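Local coordinates for protein internalin (Listeria monocytogenes serotype 4b, PDB 4FMZ) that probably mediates adhesion to or invasion of host cells, as a leucine-rich-repeat protein of the internalin family, at residues 132-137 / 155-160; 115-120 / 137-142; 200-205 / 220-225; 143-148 / 165-170. All coordinates share one frame; numbering follows the deposited sequence. Where two conformers were deposited one is given.

Contact 1: 132-137 / 155-160; sequences TKMYSL and TGLNYL
The carbonyl oxygen of Y135 is gripped by two backbone N-H groups of the next coil: N158 N lies 2.8 Å from Y135 O, and Y159 N approaches the same oxygen in the carbonyl plane. This forked pair opens the parallel strand pairing of two successive coils of a leucine-rich-repeat solenoid, and L137 N then bonds to Y159 O (2.9 Å) as strand 136-138 runs beside strand 159-161. Just before the strands, where the backbones are not yet paired directly, water 1 donates to T132 O and M134 O and accepts from G156 N, bridging the two segments. L137 and L160 share one face of the strands, L160 CD1 resting beside L137 CD2. L157, just ahead of its strand, joins this leucine packing: its CD1 reaches CG of selenomethionine M134 at 3.5 Å and also touches L137 CB. S136 and Y159 share the other face; Y135 and N158 meet just before it. Y135 CG stands anti to the backbone N (chi1 176°). N158 CB lies over one face of the Y135 ring, 3.9 Å from the centroid. The N158 amide is turned 25° from that ring, and its ND2 donates to G156 O, two residues back. Y135 and Y159 point the same way with their ring planes at 57°, and the OH of Y135 sits at the edge of the Y159 ring, 3.6 Å from CE1.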
loop_
_atom_site.group_PDB
_atom_site.type_symbol
_atom_site.label_atom_id
_atom_site.label_comp_id
_atom_site.label_asym_id
_atom_site.label_seq_id
_atom_site.Cartn_x
_atom_site.Cartn_y
_atom_site.Cartn_z
ATOM N N THR A 132 -5.287 8.412 -17.391
ATOM C CA THR A 132 -5.295 7.023 -17.880
ATOM C C THR A 132 -3.894 6.439 -18.099
ATOM O O THR A 132 -3.797 5.250 -18.398
ATOM C CB THR A 132 -6.129 6.931 -19.166
ATOM O OG1 THR A 132 -5.582 7.827 -20.137
ATOM C CG2 THR A 132 -7.596 7.250 -18.925
ATOM N N LYS A 133 -2.826 7.242 -17.923
ATOM C CA LYS A 133 -1.449 6.740 -18.008
ATOM C C LYS A 133 -0.938 6.314 -16.610
ATOM O O LYS A 133 0.183 5.808 -16.502
ATOM C CB LYS A 133 -0.503 7.794 -18.611
ATOM C CG LYS A 133 -0.659 8.017 -20.107
ATOM C CD LYS A 133 0.446 8.959 -20.572
ATOM C CE LYS A 133 0.387 9.303 -22.033
ATOM N NZ LYS A 133 1.503 10.212 -22.404
HETATM N N MSE A 134 -1.745 6.533 -15.545
HETATM C CA MSE A 134 -1.359 6.219 -14.154
HETATM C C MSE A 134 -0.828 4.783 -14.015
HETATM O O MSE A 134 -1.468 3.832 -14.466
HETATM C CB MSE A 134 -2.532 6.426 -13.174
HETATM C CG MSE A 134 -2.081 6.634 -11.715
HETATM SE SE MSE A 134 -0.945 8.206 -11.421
HETATM C CE MSE A 134 -2.246 9.595 -11.906
ATOM N N TYR A 135 0.366 4.663 -13.419
ATOM C CA TYR A 135 1.079 3.410 -13.179
ATOM C C TYR A 135 1.097 3.095 -11.681
ATOM O O TYR A 135 0.945 1.935 -11.307
ATOM C CB TYR A 135 2.507 3.505 -13.739
ATOM C CG TYR A 135 3.379 2.297 -13.471
ATOM C CD1 TYR A 135 3.392 1.218 -14.346
ATOM C CD2 TYR A 135 4.272 2.279 -12.402
ATOM C CE1 TYR A 135 4.239 0.130 -14.143
ATOM C CE2 TYR A 135 5.107 1.185 -12.174
ATOM C CZ TYR A 135 5.087 0.112 -13.051
ATOM O OH TYR A 135 5.912 -0.969 -12.868
ATOM N N SER A 136 1.290 4.111 -10.830
ATOM C CA SER A 136 1.325 3.935 -9.382
ATOM C C SER A 136 0.568 5.069 -8.699
ATOM O O SER A 136 0.889 6.237 -8.904
ATOM C CB SER A 136 2.765 3.874 -8.888
ATOM O OG SER A 136 2.789 3.718 -7.480
ATOM N N LEU A 137 -0.445 4.715 -7.902
ATOM C CA LEU A 137 -1.275 5.689 -7.220
ATOM C C LEU A 137 -1.368 5.393 -5.737
ATOM O O LEU A 137 -1.604 4.257 -5.347
ATOM C CB LEU A 137 -2.676 5.704 -7.854
ATOM C CG LEU A 137 -3.702 6.700 -7.287
ATOM C CD1 LEU A 137 -3.290 8.160 -7.570
ATOM C CD2 LEU A 137 -5.085 6.409 -7.860
ATOM N N THR A 155 -6.439 1.579 -16.721
ATOM C CA THR A 155 -6.218 0.173 -17.097
ATOM C C THR A 155 -4.737 -0.233 -17.104
ATOM O O THR A 155 -4.462 -1.429 -17.105
ATOM C CB THR A 155 -6.883 -0.136 -18.440
ATOM O OG1 THR A 155 -6.466 0.827 -19.410
ATOM C CG2 THR A 155 -8.387 -0.141 -18.325
ATOM N N GLY A 156 -3.818 0.738 -17.064
ATOM C CA GLY A 156 -2.382 0.475 -16.983
ATOM C C GLY A 156 -1.835 0.522 -15.563
ATOM O O GLY A 156 -0.627 0.361 -15.365
ATOM N N LEU A 157 -2.701 0.761 -14.558
ATOM C CA LEU A 157 -2.288 0.869 -13.149
ATOM C C LEU A 157 -1.713 -0.442 -12.623
ATOM O O LEU A 157 -2.377 -1.481 -12.687
ATOM C CB LEU A 157 -3.448 1.339 -12.252
ATOM C CG LEU A 157 -3.059 1.842 -10.839
ATOM C CD1 LEU A 157 -2.370 3.201 -10.897
ATOM C CD2 LEU A 157 -4.268 1.969 -9.970
ATOM N N ASN A 158 -0.471 -0.371 -12.100
ATOM C CA ASN A 158 0.263 -1.521 -11.556
ATOM C C ASN A 158 0.324 -1.515 -10.033
ATOM O O ASN A 158 0.488 -2.580 -9.430
ATOM C CB ASN A 158 1.692 -1.554 -12.106
ATOM C CG ASN A 158 1.829 -2.138 -13.491
ATOM O OD1 ASN A 158 2.685 -2.996 -13.741
ATOM N ND2 ASN A 158 1.034 -1.655 -14.438
ATOM N N TYR A 159 0.246 -0.326 -9.405
ATOM C CA TYR A 159 0.335 -0.193 -7.946
ATOM C C TYR A 159 -0.758 0.722 -7.425
ATOM O O TYR A 159 -0.926 1.824 -7.941
ATOM C CB TYR A 159 1.721 0.335 -7.534
ATOM C CG TYR A 159 2.852 -0.574 -7.959
ATOM C CD1 TYR A 159 3.453 -0.434 -9.204
ATOM C CD2 TYR A 159 3.331 -1.566 -7.108
ATOM C CE1 TYR A 159 4.468 -1.295 -9.617
ATOM C CE2 TYR A 159 4.367 -2.413 -7.497
ATOM C CZ TYR A 159 4.933 -2.271 -8.750
ATOM O OH TYR A 159 5.944 -3.111 -9.128
ATOM N N LEU A 160 -1.524 0.250 -6.422
ATOM C CA LEU A 160 -2.600 1.037 -5.822
ATOM C C LEU A 160 -2.684 0.853 -4.308
ATOM O O LEU A 160 -2.751 -0.280 -3.831
ATOM C CB LEU A 160 -3.958 0.688 -6.443
ATOM C CG LEU A 160 -5.199 1.437 -5.898
ATOM C CD1 LEU A 160 -5.086 2.973 -6.104
ATOM C CD2 LEU A 160 -6.478 0.884 -6.513
HETATM O O HOH W 1 -3.568 3.590 -16.262
#

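Contact 2: 115-120 / 137-142; sequences LYLNED and LNLGAN
L115 O receives N138 N and L117 N returns to N138 O (2.8 Å), the two bonds that join strand 114-116 to strand 136-138 in parallel. Both segments then leave the strands through a type II turn, L117 to D120 and L139 to N142, so that the leucine-rich-repeat turn ending in D120 is stacked by the one ending in N142, its asparagine counterpart in the next coil. The tight part is the interior. L137 CD1 packs on L115 CD2 at 3.8 Å, L139 CD2 lies beside L117 CD1, and the buried N142 amide sits at the corner. Its ND2 donates nearly straight to L117 O (2.8 Å, 172°) and also to L139 O of its own coil, each carbonyl being met from above its plane; OD1 accepts from I122 N. The outer side is looser. There N138 CB meets Y116 CD1, the two side chains crossing at about a right angle, and N118 CB lies 3.5 Å from N138 ND2 with the two amides only 13° apart. N138 OD1 accepts from G140 N, an Asx turn, while the side chain of exposed E119 touches A141 CB through CG. Between these sides E119 N bonds to G140 O. With both amide hydrogens and the oxygen of N142 engaged, the asparagine supplies polar partners to turn backbone at the buried corner beside the leucine core, as the repeated asparagines of leucine-rich repeats do.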
loop_
_atom_site.group_PDB
_atom_site.type_symbol
_atom_site.label_atom_id
_atom_site.label_comp_id
_atom_site.label_asym_id
_atom_site.label_seq_id
_atom_site.Cartn_x
_atom_site.Cartn_y
_atom_site.Cartn_z
ATOM N N LEU A 115 1.510 9.237 -8.761
ATOM C CA LEU A 115 0.841 10.285 -7.996
ATOM C C LEU A 115 0.548 9.830 -6.573
ATOM O O LEU A 115 -0.211 8.874 -6.385
ATOM C CB LEU A 115 -0.457 10.704 -8.718
ATOM C CG LEU A 115 -1.402 11.671 -7.991
ATOM C CD1 LEU A 115 -0.783 13.084 -7.843
ATOM C CD2 LEU A 115 -2.707 11.746 -8.721
ATOM N N TYR A 116 1.173 10.497 -5.564
ATOM C CA TYR A 116 0.930 10.165 -4.145
ATOM C C TYR A 116 0.204 11.322 -3.489
ATOM O O TYR A 116 0.664 12.466 -3.536
ATOM C CB TYR A 116 2.209 9.828 -3.341
ATOM C CG TYR A 116 3.105 8.722 -3.866
ATOM C CD1 TYR A 116 2.688 7.885 -4.898
ATOM C CD2 TYR A 116 4.365 8.508 -3.323
ATOM C CE1 TYR A 116 3.526 6.895 -5.409
ATOM C CE2 TYR A 116 5.210 7.518 -3.822
ATOM C CZ TYR A 116 4.783 6.711 -4.863
ATOM O OH TYR A 116 5.620 5.768 -5.400
ATOM N N LEU A 117 -0.944 11.009 -2.912
ATOM C CA LEU A 117 -1.837 11.936 -2.227
ATOM C C LEU A 117 -2.145 11.404 -0.838
ATOM O O LEU A 117 -3.176 11.743 -0.246
ATOM C CB LEU A 117 -3.128 12.077 -3.054
ATOM C CG LEU A 117 -3.002 12.824 -4.379
ATOM C CD1 LEU A 117 -4.173 12.510 -5.277
ATOM C CD2 LEU A 117 -2.888 14.317 -4.150
ATOM N N ASN A 118 -1.251 10.554 -0.325
ATOM C CA ASN A 118 -1.400 9.912 0.985
ATOM C C ASN A 118 -1.395 10.924 2.119
ATOM O O ASN A 118 -0.635 11.891 2.089
ATOM C CB ASN A 118 -0.297 8.868 1.224
ATOM C CG ASN A 118 1.098 9.445 1.125
ATOM O OD1 ASN A 118 1.548 9.861 0.057
ATOM N ND2 ASN A 118 1.786 9.555 2.242
ATOM N N GLU A 119 -2.259 10.692 3.117
ATOM C CA GLU A 119 -2.398 11.521 4.317
ATOM C C GLU A 119 -2.806 12.982 3.992
ATOM O O GLU A 119 -2.413 13.913 4.693
ATOM C CB GLU A 119 -1.133 11.465 5.204
ATOM C CG GLU A 119 -0.921 10.089 5.816
ATOM C CD GLU A 119 0.444 9.823 6.415
ATOM O OE1 GLU A 119 0.678 10.264 7.565
ATOM O OE2 GLU A 119 1.263 9.137 5.759
ATOM N N ASP A 120 -3.625 13.161 2.953
ATOM C CA ASP A 120 -4.224 14.444 2.624
ATOM C C ASP A 120 -5.674 14.370 3.125
ATOM O O ASP A 120 -5.967 13.478 3.923
ATOM C CB ASP A 120 -4.096 14.729 1.111
ATOM C CG ASP A 120 -2.745 15.317 0.727
ATOM O OD1 ASP A 120 -2.276 16.220 1.429
ATOM O OD2 ASP A 120 -2.178 14.890 -0.293
ATOM N N LEU A 137 -0.445 4.715 -7.902
ATOM C CA LEU A 137 -1.275 5.689 -7.220
ATOM C C LEU A 137 -1.368 5.393 -5.737
ATOM O O LEU A 137 -1.604 4.257 -5.347
ATOM C CB LEU A 137 -2.676 5.704 -7.854
ATOM C CG LEU A 137 -3.702 6.700 -7.287
ATOM C CD1 LEU A 137 -3.290 8.160 -7.570
ATOM C CD2 LEU A 137 -5.085 6.409 -7.860
ATOM N N ASN A 138 -1.195 6.423 -4.912
ATOM C CA ASN A 138 -1.288 6.284 -3.461
ATOM C C ASN A 138 -2.333 7.255 -2.903
ATOM O O ASN A 138 -2.095 8.471 -2.848
ATOM C CB ASN A 138 0.082 6.507 -2.781
ATOM C CG ASN A 138 0.073 6.210 -1.296
ATOM O OD1 ASN A 138 -0.972 5.938 -0.696
ATOM N ND2 ASN A 138 1.236 6.294 -0.656
ATOM N N LEU A 139 -3.472 6.705 -2.472
ATOM C CA LEU A 139 -4.581 7.460 -1.865
ATOM C C LEU A 139 -4.734 7.110 -0.362
ATOM O O LEU A 139 -5.767 7.407 0.261
ATOM C CB LEU A 139 -5.899 7.180 -2.618
ATOM C CG LEU A 139 -5.968 7.690 -4.074
ATOM C CD1 LEU A 139 -7.271 7.258 -4.730
ATOM C CD2 LEU A 139 -5.820 9.199 -4.146
ATOM N N GLY A 140 -3.688 6.512 0.195
ATOM C CA GLY A 140 -3.651 6.079 1.584
ATOM C C GLY A 140 -3.956 7.156 2.604
ATOM O O GLY A 140 -3.499 8.286 2.466
ATOM N N ALA A 141 -4.735 6.806 3.636
ATOM C CA ALA A 141 -5.099 7.660 4.776
ATOM C C ALA A 141 -5.834 8.979 4.385
ATOM O O ALA A 141 -5.661 10.016 5.029
ATOM C CB ALA A 141 -3.881 7.960 5.640
ATOM N N ASN A 142 -6.681 8.909 3.358
ATOM C CA ASN A 142 -7.622 9.970 3.017
ATOM C C ASN A 142 -8.889 9.448 3.676
ATOM O O ASN A 142 -9.641 8.694 3.065
ATOM C CB ASN A 142 -7.720 10.187 1.499
ATOM C CG ASN A 142 -6.597 11.036 0.971
ATOM O OD1 ASN A 142 -6.648 12.267 1.025
ATOM N ND2 ASN A 142 -5.529 10.405 0.503
#

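Contact 3: 200-205 / 220-225; sequences SLHYFT and MTRLNS
Two adjacent coils of the leucine-rich-repeat solenoid meet here at the entrance to their parallel strands, Y203 pairing with S225. H202 O takes both N224 N (2.8 Å) and S225 N, the latter in the carbonyl plane, and F204 N continues the pairing to S225 O. Ahead of the strands, a type I turn from M220 to L223 carries the second coil around, and water 2 links the segments by donating to L201 O and accepting from R222 N. L201, F204, L223 and selenomethionine M220 face the interior. The M220 side chain, extended beyond CG, brings SE to 3.8 Å from L201 CD2; SE also makes an oblique Met-aromatic contact with F204, 4.9 Å from the ring centroid, and the terminal CE touches F204 CE2. L223 CD1 packs against F204 CB. On the outer side the rotation of the H202 imidazole is restrained by ND1, which donates to S200 O lying in the ring plane (2.6 Å). R222 CB covers one face of that ring, 24° off its normal, and Y180 of the preceding coil stacks on H202 as well. Beyond it, Y203 and N224 point the same way. In the conformer given, S225 OG donates to N224 OD1. N224 CG stands anti to the backbone N (chi1 176°), and this amide carbon comes to 3.3 Å from Y203 OH.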
loop_
_atom_site.group_PDB
_atom_site.type_symbol
_atom_site.label_atom_id
_atom_site.label_comp_id
_atom_site.label_asym_id
_atom_site.label_seq_id
_atom_site.Cartn_x
_atom_site.Cartn_y
_atom_site.Cartn_z
ATOM N N SER A 200 -3.532 -10.649 -12.511
ATOM C CA SER A 200 -2.102 -10.322 -12.496
ATOM C C SER A 200 -1.586 -9.980 -11.096
ATOM O O SER A 200 -0.387 -9.722 -10.935
ATOM C CB SER A 200 -1.815 -9.138 -13.421
ATOM O OG SER A 200 -1.841 -9.531 -14.783
ATOM N N LEU A 201 -2.477 -9.931 -10.096
ATOM C CA LEU A 201 -2.095 -9.532 -8.744
ATOM C C LEU A 201 -1.125 -10.529 -8.101
ATOM O O LEU A 201 -1.386 -11.724 -8.077
ATOM C CB LEU A 201 -3.342 -9.331 -7.873
ATOM C CG LEU A 201 -3.237 -8.338 -6.706
ATOM C CD1 LEU A 201 -2.895 -6.919 -7.198
ATOM C CD2 LEU A 201 -4.529 -8.303 -5.917
ATOM N N HIS A 202 0.007 -10.024 -7.593
ATOM C CA HIS A 202 1.016 -10.857 -6.936
ATOM C C HIS A 202 1.102 -10.525 -5.442
ATOM O O HIS A 202 1.586 -11.337 -4.667
ATOM C CB HIS A 202 2.395 -10.669 -7.603
ATOM C CG HIS A 202 2.536 -11.329 -8.938
ATOM N ND1 HIS A 202 1.740 -10.967 -10.008
ATOM C CD2 HIS A 202 3.456 -12.227 -9.363
ATOM C CE1 HIS A 202 2.168 -11.685 -11.034
ATOM N NE2 HIS A 202 3.192 -12.469 -10.689
ATOM N N TYR A 203 0.668 -9.312 -5.052
ATOM C CA TYR A 203 0.731 -8.796 -3.677
ATOM C C TYR A 203 -0.600 -8.158 -3.327
ATOM O O TYR A 203 -1.073 -7.258 -4.021
ATOM C CB TYR A 203 1.926 -7.801 -3.525
ATOM C CG TYR A 203 3.238 -8.507 -3.784
ATOM C CD1 TYR A 203 3.908 -9.161 -2.757
ATOM C CD2 TYR A 203 3.718 -8.677 -5.082
ATOM C CE1 TYR A 203 5.020 -9.959 -3.010
ATOM C CE2 TYR A 203 4.812 -9.495 -5.349
ATOM C CZ TYR A 203 5.464 -10.130 -4.308
ATOM O OH TYR A 203 6.575 -10.897 -4.557
ATOM N N PHE A 204 -1.236 -8.675 -2.303
ATOM C CA PHE A 204 -2.533 -8.183 -1.868
ATOM C C PHE A 204 -2.580 -8.084 -0.341
ATOM O O PHE A 204 -2.290 -9.050 0.362
ATOM C CB PHE A 204 -3.652 -9.090 -2.394
ATOM C CG PHE A 204 -5.079 -8.695 -2.081
ATOM C CD1 PHE A 204 -5.465 -7.356 -2.071
ATOM C CD2 PHE A 204 -6.061 -9.666 -1.906
ATOM C CE1 PHE A 204 -6.791 -6.996 -1.804
ATOM C CE2 PHE A 204 -7.388 -9.307 -1.664
ATOM C CZ PHE A 204 -7.741 -7.973 -1.611
ATOM N N THR A 205 -2.938 -6.902 0.152
ATOM C CA THR A 205 -3.084 -6.658 1.582
ATOM C C THR A 205 -4.442 -5.956 1.775
ATOM O O THR A 205 -4.808 -5.062 1.005
ATOM C CB THR A 205 -1.852 -5.965 2.189
ATOM O OG1 THR A 205 -2.036 -5.823 3.602
ATOM C CG2 THR A 205 -1.517 -4.629 1.558
HETATM N N MSE A 220 -6.554 -15.029 -8.488
HETATM C CA MSE A 220 -5.229 -14.395 -8.406
HETATM C C MSE A 220 -4.180 -15.514 -8.324
HETATM O O MSE A 220 -3.490 -15.649 -7.327
HETATM C CB MSE A 220 -5.160 -13.449 -7.191
HETATM C CG MSE A 220 -6.284 -12.417 -7.134
HETATM SE SE MSE A 220 -6.199 -11.656 -5.405
HETATM C CE MSE A 220 -7.782 -10.344 -5.503
ATOM N N THR A 221 -4.091 -16.333 -9.393
ATOM C CA THR A 221 -3.275 -17.549 -9.472
ATOM C C THR A 221 -1.765 -17.309 -9.266
ATOM O O THR A 221 -1.070 -18.244 -8.877
ATOM C CB THR A 221 -3.529 -18.305 -10.783
ATOM O OG1 THR A 221 -3.040 -17.535 -11.876
ATOM C CG2 THR A 221 -5.005 -18.697 -10.981
ATOM N N ARG A 222 -1.256 -16.098 -9.510
ATOM C CA ARG A 222 0.172 -15.867 -9.306
ATOM C C ARG A 222 0.460 -15.188 -7.964
ATOM O O ARG A 222 1.601 -14.771 -7.749
ATOM C CB ARG A 222 0.783 -15.058 -10.463
ATOM C CG ARG A 222 0.767 -15.768 -11.829
ATOM C CD ARG A 222 1.352 -17.175 -11.820
ATOM N NE ARG A 222 2.814 -17.182 -11.713
ATOM C CZ ARG A 222 3.551 -18.286 -11.622
ATOM N NH1 ARG A 222 2.973 -19.481 -11.596
ATOM N NH2 ARG A 222 4.873 -18.202 -11.534
ATOM N N LEU A 223 -0.555 -15.090 -7.058
ATOM C CA LEU A 223 -0.401 -14.447 -5.744
ATOM C C LEU A 223 0.781 -15.012 -4.974
ATOM O O LEU A 223 0.907 -16.231 -4.820
ATOM C CB LEU A 223 -1.681 -14.561 -4.900
ATOM C CG LEU A 223 -1.907 -13.452 -3.848
ATOM C CD1 LEU A 223 -2.075 -12.058 -4.515
ATOM C CD2 LEU A 223 -3.127 -13.758 -3.027
ATOM N N ASN A 224 1.665 -14.108 -4.520
ATOM C CA ASN A 224 2.878 -14.426 -3.782
ATOM C C ASN A 224 2.694 -14.114 -2.299
ATOM O O ASN A 224 3.118 -14.911 -1.458
ATOM C CB ASN A 224 4.072 -13.643 -4.363
ATOM C CG ASN A 224 5.351 -13.840 -3.603
ATOM O OD1 ASN A 224 5.512 -13.334 -2.494
ATOM N ND2 ASN A 224 6.288 -14.573 -4.177
ATOM N N SER A 225 2.094 -12.957 -1.978
ATOM C CA SER A 225 1.872 -12.546 -0.594
ATOM C C SER A 225 0.441 -12.075 -0.377
ATOM O O SER A 225 -0.096 -11.313 -1.184
ATOM C CB SER A 225 2.853 -11.445 -0.192
ATOM O OG SER A 225 4.196 -11.876 -0.335
HETATM O O HOH W 2 -2.196 -13.590 -9.753
#

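Contact 4: 143-148 / 165-170; sequences HNLSDL and SKVKDV
The flat groups meeting K166 are the N144 amide and the backbone carbonyl of H143: OD1 of N144 lies 3.7 Å from K166 CE, and H143 O rests against K166 CG. The lysine runs beside N144 in the same direction, its chain extended beyond CG, and ND2 of that amide is engaged by N121 of the preceding coil. This is the stretch of the leucine-rich-repeat solenoid that follows the strands, where consecutive coils lie side by side without forming sheet. K166 N to L145 O (2.9 Å) is the one direct hydrogen bond between the segments. S165 CB presses on the same carbonyl oxygen at 3.3 Å, and S165 OG accepts from V167 N in an ST turn and also bonds to N187 OD1 of the next coil. Toward the interior, V167 CG1 meets L148 CD1 at 3.8 Å, the two side chains crossing at about a right angle. V167 CG2 also rests against S146 O, a residue nearer the surface. Farther on, water takes over as the coils separate. Water 3 donates to S146 O and accepts from K168 N, and water 4 accepts from L148 N while donating to S146 O and, at 2.7 Å, to D169 O.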
loop_
_atom_site.group_PDB
_atom_site.type_symbol
_atom_site.label_atom_id
_atom_site.label_comp_id
_atom_site.label_asym_id
_atom_site.label_seq_id
_atom_site.Cartn_x
_atom_site.Cartn_y
_atom_site.Cartn_z
ATOM N N HIS A 143 -9.019 9.715 4.986
ATOM C CA HIS A 143 -10.046 9.157 5.873
ATOM C C HIS A 143 -11.494 9.326 5.412
ATOM O O HIS A 143 -12.322 8.490 5.763
ATOM C CB HIS A 143 -9.894 9.720 7.292
ATOM C CG HIS A 143 -8.532 9.479 7.879
ATOM N ND1 HIS A 143 -7.915 8.235 7.808
ATOM C CD2 HIS A 143 -7.701 10.340 8.514
ATOM C CE1 HIS A 143 -6.740 8.382 8.400
ATOM N NE2 HIS A 143 -6.571 9.628 8.848
ATOM N N ASN A 144 -11.789 10.352 4.611
ATOM C CA ASN A 144 -13.152 10.638 4.171
ATOM C C ASN A 144 -13.442 10.211 2.723
ATOM O O ASN A 144 -14.549 10.452 2.232
ATOM C CB ASN A 144 -13.460 12.114 4.379
ATOM C CG ASN A 144 -13.413 12.496 5.838
ATOM O OD1 ASN A 144 -14.121 11.932 6.680
ATOM N ND2 ASN A 144 -12.544 13.428 6.179
ATOM N N LEU A 145 -12.492 9.509 2.074
ATOM C CA LEU A 145 -12.673 8.992 0.720
ATOM C C LEU A 145 -13.577 7.740 0.747
ATOM O O LEU A 145 -13.407 6.898 1.626
ATOM C CB LEU A 145 -11.297 8.661 0.111
ATOM C CG LEU A 145 -11.260 8.030 -1.286
ATOM C CD1 LEU A 145 -11.837 8.971 -2.354
ATOM C CD2 LEU A 145 -9.844 7.623 -1.650
ATOM N N SER A 146 -14.527 7.618 -0.207
ATOM C CA SER A 146 -15.397 6.432 -0.276
ATOM C C SER A 146 -15.709 6.007 -1.716
ATOM O O SER A 146 -15.906 4.818 -1.961
ATOM C CB SER A 146 -16.702 6.655 0.483
ATOM O OG SER A 146 -17.502 7.650 -0.134
ATOM N N ASP A 147 -15.793 6.971 -2.645
ATOM C CA ASP A 147 -16.127 6.745 -4.046
ATOM C C ASP A 147 -14.867 6.610 -4.933
ATOM O O ASP A 147 -14.233 7.615 -5.287
ATOM C CB ASP A 147 -17.028 7.885 -4.554
ATOM C CG ASP A 147 -17.614 7.688 -5.937
ATOM O OD1 ASP A 147 -17.255 6.694 -6.598
ATOM O OD2 ASP A 147 -18.419 8.542 -6.365
ATOM N N LEU A 148 -14.552 5.368 -5.338
ATOM C CA LEU A 148 -13.391 5.105 -6.196
ATOM C C LEU A 148 -13.737 5.039 -7.689
ATOM O O LEU A 148 -12.851 4.716 -8.480
ATOM C CB LEU A 148 -12.701 3.792 -5.795
ATOM C CG LEU A 148 -12.035 3.734 -4.429
ATOM C CD1 LEU A 148 -11.514 2.358 -4.179
ATOM C CD2 LEU A 148 -10.897 4.771 -4.288
ATOM N N SER A 165 -9.915 4.554 5.051
ATOM C CA SER A 165 -10.967 5.386 4.477
ATOM C C SER A 165 -12.371 4.811 4.700
ATOM O O SER A 165 -12.542 3.806 5.390
ATOM C CB SER A 165 -10.716 5.554 2.980
ATOM O OG SER A 165 -11.004 4.343 2.302
ATOM N N LYS A 166 -13.371 5.460 4.088
ATOM C CA LYS A 166 -14.770 5.052 4.164
ATOM C C LYS A 166 -15.136 4.170 2.944
ATOM O O LYS A 166 -16.319 3.906 2.711
ATOM C CB LYS A 166 -15.676 6.296 4.271
ATOM C CG LYS A 166 -15.544 6.993 5.618
ATOM C CD LYS A 166 -16.479 8.176 5.769
ATOM C CE LYS A 166 -16.179 8.911 7.057
ATOM N NZ LYS A 166 -17.186 9.963 7.354
ATOM N N VAL A 167 -14.106 3.668 2.204
ATOM C CA VAL A 167 -14.286 2.817 1.018
ATOM C C VAL A 167 -14.915 1.469 1.405
ATOM O O VAL A 167 -14.360 0.700 2.190
ATOM C CB VAL A 167 -12.986 2.621 0.177
ATOM C CG1 VAL A 167 -13.110 1.447 -0.812
ATOM C CG2 VAL A 167 -12.629 3.905 -0.570
ATOM N N LYS A 168 -16.076 1.205 0.805
ATOM C CA LYS A 168 -16.858 -0.018 0.942
ATOM C C LYS A 168 -16.810 -0.810 -0.355
ATOM O O LYS A 168 -16.421 -1.980 -0.375
ATOM C CB LYS A 168 -18.325 0.327 1.263
ATOM C CG LYS A 168 -18.657 0.392 2.733
ATOM C CD LYS A 168 -19.907 -0.422 3.046
ATOM C CE LYS A 168 -20.157 -0.467 4.537
ATOM N NZ LYS A 168 -19.296 -1.468 5.226
ATOM N N ASP A 169 -17.215 -0.134 -1.446
ATOM C CA ASP A 169 -17.385 -0.668 -2.790
ATOM C C ASP A 169 -16.073 -0.654 -3.582
ATOM O O ASP A 169 -15.562 0.403 -3.925
ATOM C CB ASP A 169 -18.480 0.137 -3.506
ATOM C CG ASP A 169 -18.923 -0.431 -4.834
ATOM O OD1 ASP A 169 -18.346 -1.451 -5.267
ATOM O OD2 ASP A 169 -19.833 0.156 -5.449
ATOM N N VAL A 170 -15.540 -1.843 -3.883
ATOM C CA VAL A 170 -14.278 -1.954 -4.611
ATOM C C VAL A 170 -14.532 -2.297 -6.111
ATOM O O VAL A 170 -13.578 -2.614 -6.821
ATOM C CB VAL A 170 -13.271 -2.933 -3.925
ATOM C CG1 VAL A 170 -12.899 -2.444 -2.528
ATOM C CG2 VAL A 170 -13.793 -4.371 -3.861
HETATM O O HOH W 3 -17.516 2.749 -1.088
HETATM O O HOH W 4 -16.101 2.988 -4.573
#

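All four contacts join neighbouring coils of one leucine-rich-repeat solenoid, at different points around its circuit. Contacts 1 and 2 use the two halves of strand 136-138, meeting at L137, and have centres 14 Å apart; their segments alternate along the chain, since each coil binds both the one before and the one after. Contact 4 lies past the strands, its centre about 12 Å from that of contact 2, which it touches through N142 and S165. Contact 3 comes last in the chain, three coils further along, its centre about 16 Å from that of contact 1, and matches it in position at the strand entrance. The same scheme of pairing, repeated from coil to coil, thus builds the elongated curved body of the internalin.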